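Long-range contact in erythromycin dehydratase (Saccharopolyspora erythraea, PDB 3EL6), which probably dehydrates the beta-hydroxyacyl intermediate of the growing polyketide chain during assembly of the erythromycin precursor: residues L95-L103 against P251-L259. Sequence-based numbering, arbitrary orientation.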
loop_
_atom_site.group_PDB
_atom_site.type_symbol
_atom_site.label_atom_id
_atom_site.label_comp_id
_atom_site.label_asym_id
_atom_site.label_seq_id
_atom_site.Cartn_x
_atom_site.Cartn_y
_atom_site.Cartn_z
ATOM N N LEU A 95 -13.931 -4.011 -8.023
ATOM C CA LEU A 95 -14.700 -5.159 -7.522
ATOM C C LEU A 95 -15.750 -4.622 -6.533
ATOM O O LEU A 95 -15.488 -4.500 -5.339
ATOM C CB LEU A 95 -13.769 -6.155 -6.826
ATOM C CG LEU A 95 -12.840 -6.958 -7.756
ATOM C CD1 LEU A 95 -11.932 -7.791 -6.796
ATOM C CD2 LEU A 95 -13.642 -7.878 -8.658
ATOM N N PRO A 96 -16.933 -4.274 -7.040
ATOM C CA PRO A 96 -17.798 -3.353 -6.311
ATOM C C PRO A 96 -18.754 -4.033 -5.329
ATOM O O PRO A 96 -19.455 -3.334 -4.541
ATOM C CB PRO A 96 -18.541 -2.622 -7.438
ATOM C CG PRO A 96 -18.739 -3.715 -8.467
ATOM C CD PRO A 96 -17.347 -4.424 -8.449
ATOM N N VAL A 97 -18.746 -5.364 -5.318
ATOM C CA VAL A 97 -19.606 -6.139 -4.409
ATOM C C VAL A 97 -18.847 -6.552 -3.183
ATOM O O VAL A 97 -17.723 -7.076 -3.246
ATOM C CB VAL A 97 -20.196 -7.417 -5.113
ATOM C CG1 VAL A 97 -20.912 -8.317 -4.130
ATOM C CG2 VAL A 97 -21.185 -6.916 -6.197
ATOM N N LEU A 98 -19.490 -6.340 -2.051
ATOM C CA LEU A 98 -18.937 -6.806 -0.786
ATOM C C LEU A 98 -19.493 -8.205 -0.585
ATOM O O LEU A 98 -20.621 -8.386 -0.119
ATOM C CB LEU A 98 -19.355 -5.810 0.290
ATOM C CG LEU A 98 -18.443 -5.246 1.345
ATOM C CD1 LEU A 98 -19.199 -4.645 2.577
ATOM C CD2 LEU A 98 -17.104 -6.005 1.698
ATOM N N GLU A 99 -18.742 -9.229 -1.026
ATOM C CA GLU A 99 -19.210 -10.577 -0.886
ATOM C C GLU A 99 -19.399 -10.967 0.571
ATOM O O GLU A 99 -20.365 -11.622 0.927
ATOM C CB GLU A 99 -18.234 -11.547 -1.552
ATOM C CG GLU A 99 -18.660 -12.956 -1.341
ATOM C CD GLU A 99 -17.932 -13.864 -2.278
ATOM O OE1 GLU A 99 -18.296 -13.869 -3.475
ATOM O OE2 GLU A 99 -17.011 -14.565 -1.786
ATOM N N GLU A 100 -18.495 -10.552 1.438
ATOM C CA GLU A 100 -18.742 -10.653 2.886
ATOM C C GLU A 100 -17.948 -9.586 3.599
ATOM O O GLU A 100 -16.863 -9.178 3.123
ATOM C CB GLU A 100 -18.239 -12.029 3.341
ATOM C CG GLU A 100 -18.040 -12.226 4.825
ATOM C CD GLU A 100 -17.352 -13.566 5.147
ATOM O OE1 GLU A 100 -16.188 -13.753 4.703
ATOM O OE2 GLU A 100 -17.967 -14.421 5.851
ATOM N N LEU A 101 -18.496 -9.086 4.703
ATOM C CA LEU A 101 -17.683 -8.287 5.661
ATOM C C LEU A 101 -18.061 -8.705 7.042
ATOM O O LEU A 101 -19.274 -8.685 7.414
ATOM C CB LEU A 101 -17.903 -6.780 5.436
ATOM C CG LEU A 101 -16.881 -5.952 6.243
ATOM C CD1 LEU A 101 -15.510 -6.022 5.560
ATOM C CD2 LEU A 101 -17.395 -4.528 6.342
ATOM N N VAL A 102 -17.058 -9.143 7.812
ATOM C CA VAL A 102 -17.294 -9.595 9.171
ATOM C C VAL A 102 -16.680 -8.560 10.095
ATOM O O VAL A 102 -15.490 -8.198 9.962
ATOM C CB VAL A 102 -16.650 -10.964 9.404
ATOM C CG1 VAL A 102 -16.878 -11.409 10.844
ATOM C CG2 VAL A 102 -17.268 -11.946 8.447
ATOM N N LEU A 103 -17.503 -8.029 10.976
ATOM C CA LEU A 103 -17.082 -6.991 11.860
ATOM C C LEU A 103 -16.571 -7.584 13.165
ATOM O O LEU A 103 -17.250 -8.365 13.827
ATOM C CB LEU A 103 -18.271 -6.051 12.090
ATOM C CG LEU A 103 -18.801 -5.450 10.761
ATOM C CD1 LEU A 103 -20.232 -4.963 10.862
ATOM C CD2 LEU A 103 -17.928 -4.305 10.278
ATOM N N PRO A 251 -25.449 -5.532 14.208
ATOM C CA PRO A 251 -25.068 -6.386 13.069
ATOM C C PRO A 251 -23.608 -6.752 13.188
ATOM O O PRO A 251 -22.800 -5.941 13.624
ATOM C CB PRO A 251 -25.261 -5.482 11.858
ATOM C CG PRO A 251 -26.186 -4.397 12.304
ATOM C CD PRO A 251 -25.945 -4.216 13.776
ATOM N N PHE A 252 -23.252 -7.967 12.821
ATOM C CA PHE A 252 -21.847 -8.314 12.850
ATOM C C PHE A 252 -21.313 -8.931 11.528
ATOM O O PHE A 252 -20.107 -8.966 11.326
ATOM C CB PHE A 252 -21.532 -9.197 14.065
ATOM C CG PHE A 252 -21.474 -10.624 13.751
ATOM C CD1 PHE A 252 -20.257 -11.244 13.529
ATOM C CD2 PHE A 252 -22.628 -11.369 13.664
ATOM C CE1 PHE A 252 -20.204 -12.576 13.215
ATOM C CE2 PHE A 252 -22.572 -12.718 13.351
ATOM C CZ PHE A 252 -21.357 -13.303 13.107
ATOM N N ALA A 253 -22.194 -9.368 10.626
ATOM C CA ALA A 253 -21.721 -9.932 9.364
ATOM C C ALA A 253 -22.656 -9.484 8.279
ATOM O O ALA A 253 -23.892 -9.640 8.428
ATOM C CB ALA A 253 -21.724 -11.476 9.437
ATOM N N TRP A 254 -22.106 -8.907 7.213
ATOM C CA TRP A 254 -22.907 -8.505 6.085
ATOM C C TRP A 254 -22.508 -9.382 4.909
ATOM O O TRP A 254 -21.322 -9.468 4.576
ATOM C CB TRP A 254 -22.592 -7.065 5.711
ATOM C CG TRP A 254 -23.036 -6.005 6.744
ATOM C CD1 TRP A 254 -22.510 -5.799 7.986
ATOM C CD2 TRP A 254 -24.014 -4.979 6.535
ATOM N NE1 TRP A 254 -23.131 -4.702 8.575
ATOM C CE2 TRP A 254 -24.050 -4.186 7.701
ATOM C CE3 TRP A 254 -24.833 -4.646 5.480
ATOM C CZ2 TRP A 254 -24.913 -3.096 7.843
ATOM C CZ3 TRP A 254 -25.708 -3.531 5.621
ATOM C CH2 TRP A 254 -25.728 -2.788 6.795
ATOM N N ASN A 255 -23.494 -10.013 4.264
ATOM C CA ASN A 255 -23.249 -11.042 3.233
ATOM C C ASN A 255 -23.856 -10.618 1.922
ATOM O O ASN A 255 -25.068 -10.348 1.848
ATOM C CB ASN A 255 -23.855 -12.413 3.659
ATOM C CG ASN A 255 -23.227 -12.962 4.915
ATOM O OD1 ASN A 255 -23.882 -13.111 5.957
ATOM N ND2 ASN A 255 -21.961 -13.260 4.844
ATOM N N THR A 256 -23.012 -10.494 0.904
ATOM C CA THR A 256 -23.348 -10.073 -0.397
ATOM C C THR A 256 -24.087 -8.744 -0.433
ATOM O O THR A 256 -25.307 -8.693 -0.642
ATOM C CB THR A 256 -24.077 -11.168 -1.239
ATOM O OG1 THR A 256 -23.337 -12.394 -1.159
ATOM C CG2 THR A 256 -24.145 -10.732 -2.698
ATOM N N VAL A 257 -23.302 -7.668 -0.318
ATOM C CA VAL A 257 -23.854 -6.332 -0.367
ATOM C C VAL A 257 -23.614 -5.816 -1.732
ATOM O O VAL A 257 -22.448 -5.703 -2.176
ATOM C CB VAL A 257 -23.145 -5.372 0.685
ATOM C CG1 VAL A 257 -23.872 -4.024 0.631
ATOM C CG2 VAL A 257 -23.217 -6.051 2.053
ATOM N N THR A 258 -24.687 -5.530 -2.469
ATOM C CA THR A 258 -24.525 -4.987 -3.816
ATOM C C THR A 258 -25.098 -3.569 -3.896
ATOM O O THR A 258 -26.157 -3.284 -3.306
ATOM C CB THR A 258 -25.258 -5.872 -4.901
ATOM O OG1 THR A 258 -26.685 -5.674 -4.762
ATOM C CG2 THR A 258 -24.914 -7.373 -4.700
ATOM N N LEU A 259 -24.460 -2.705 -4.683
ATOM C CA LEU A 259 -24.818 -1.332 -4.795
ATOM C C LEU A 259 -25.117 -1.047 -6.233
ATOM O O LEU A 259 -24.317 -1.347 -7.124
ATOM C CB LEU A 259 -23.669 -0.460 -4.180
ATOM C CG LEU A 259 -23.722 1.026 -3.847
ATOM C CD1 LEU A 259 -24.857 1.295 -2.837
ATOM C CD2 LEU A 259 -22.352 1.316 -3.216
HETATM O O HOH W 1 -21.975 -3.429 -5.867
HETATM O O HOH W 2 -21.068 -14.275 1.882
HETATM O O HOH W 3 -20.251 -13.820 6.982
#
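L101 and W254 pair as hydrogen-bonded partners where strand 100-103 runs antiparallel to 251-259 (171°): each N-H meets the other's C=O in the carbonyl plane, W254 N to L101 O at 2.8 Å. L98 and V257 form a second such pair, with two hydrogen bonds between their backbones. Between these pairs T256, with positive phi (53°), forms a G1 bulge that sets two residues, T256 and V257, opposite the single L98; T256 N reaches E99 O from above the carbonyl plane. L103 N closes the ladder on F252 O, 2.8 Å away.

On the apolar face, L98 CB abuts V257 CB (3.8 Å). L103 CG stands anti to the carbonyl carbon (chi1 -58°), which carries CD1 to the edge of the W254 indole, 3.7 Å from NE1; L103 CB lies 3.5 Å from F252 O. On the other face E100 and N255 extend side by side; a water bridges E100 OE2 and N255 ND2, and a second links that ND2 to E99 O. S296 OG hydrogen-bonds N255 OD1.

The pair joins the two halves of the double hotdog: strand 148-156 flanks 97-103, strand 290-299 flanks 251-259, and V83 of helix 79-93 packs on L98, L101 and W254.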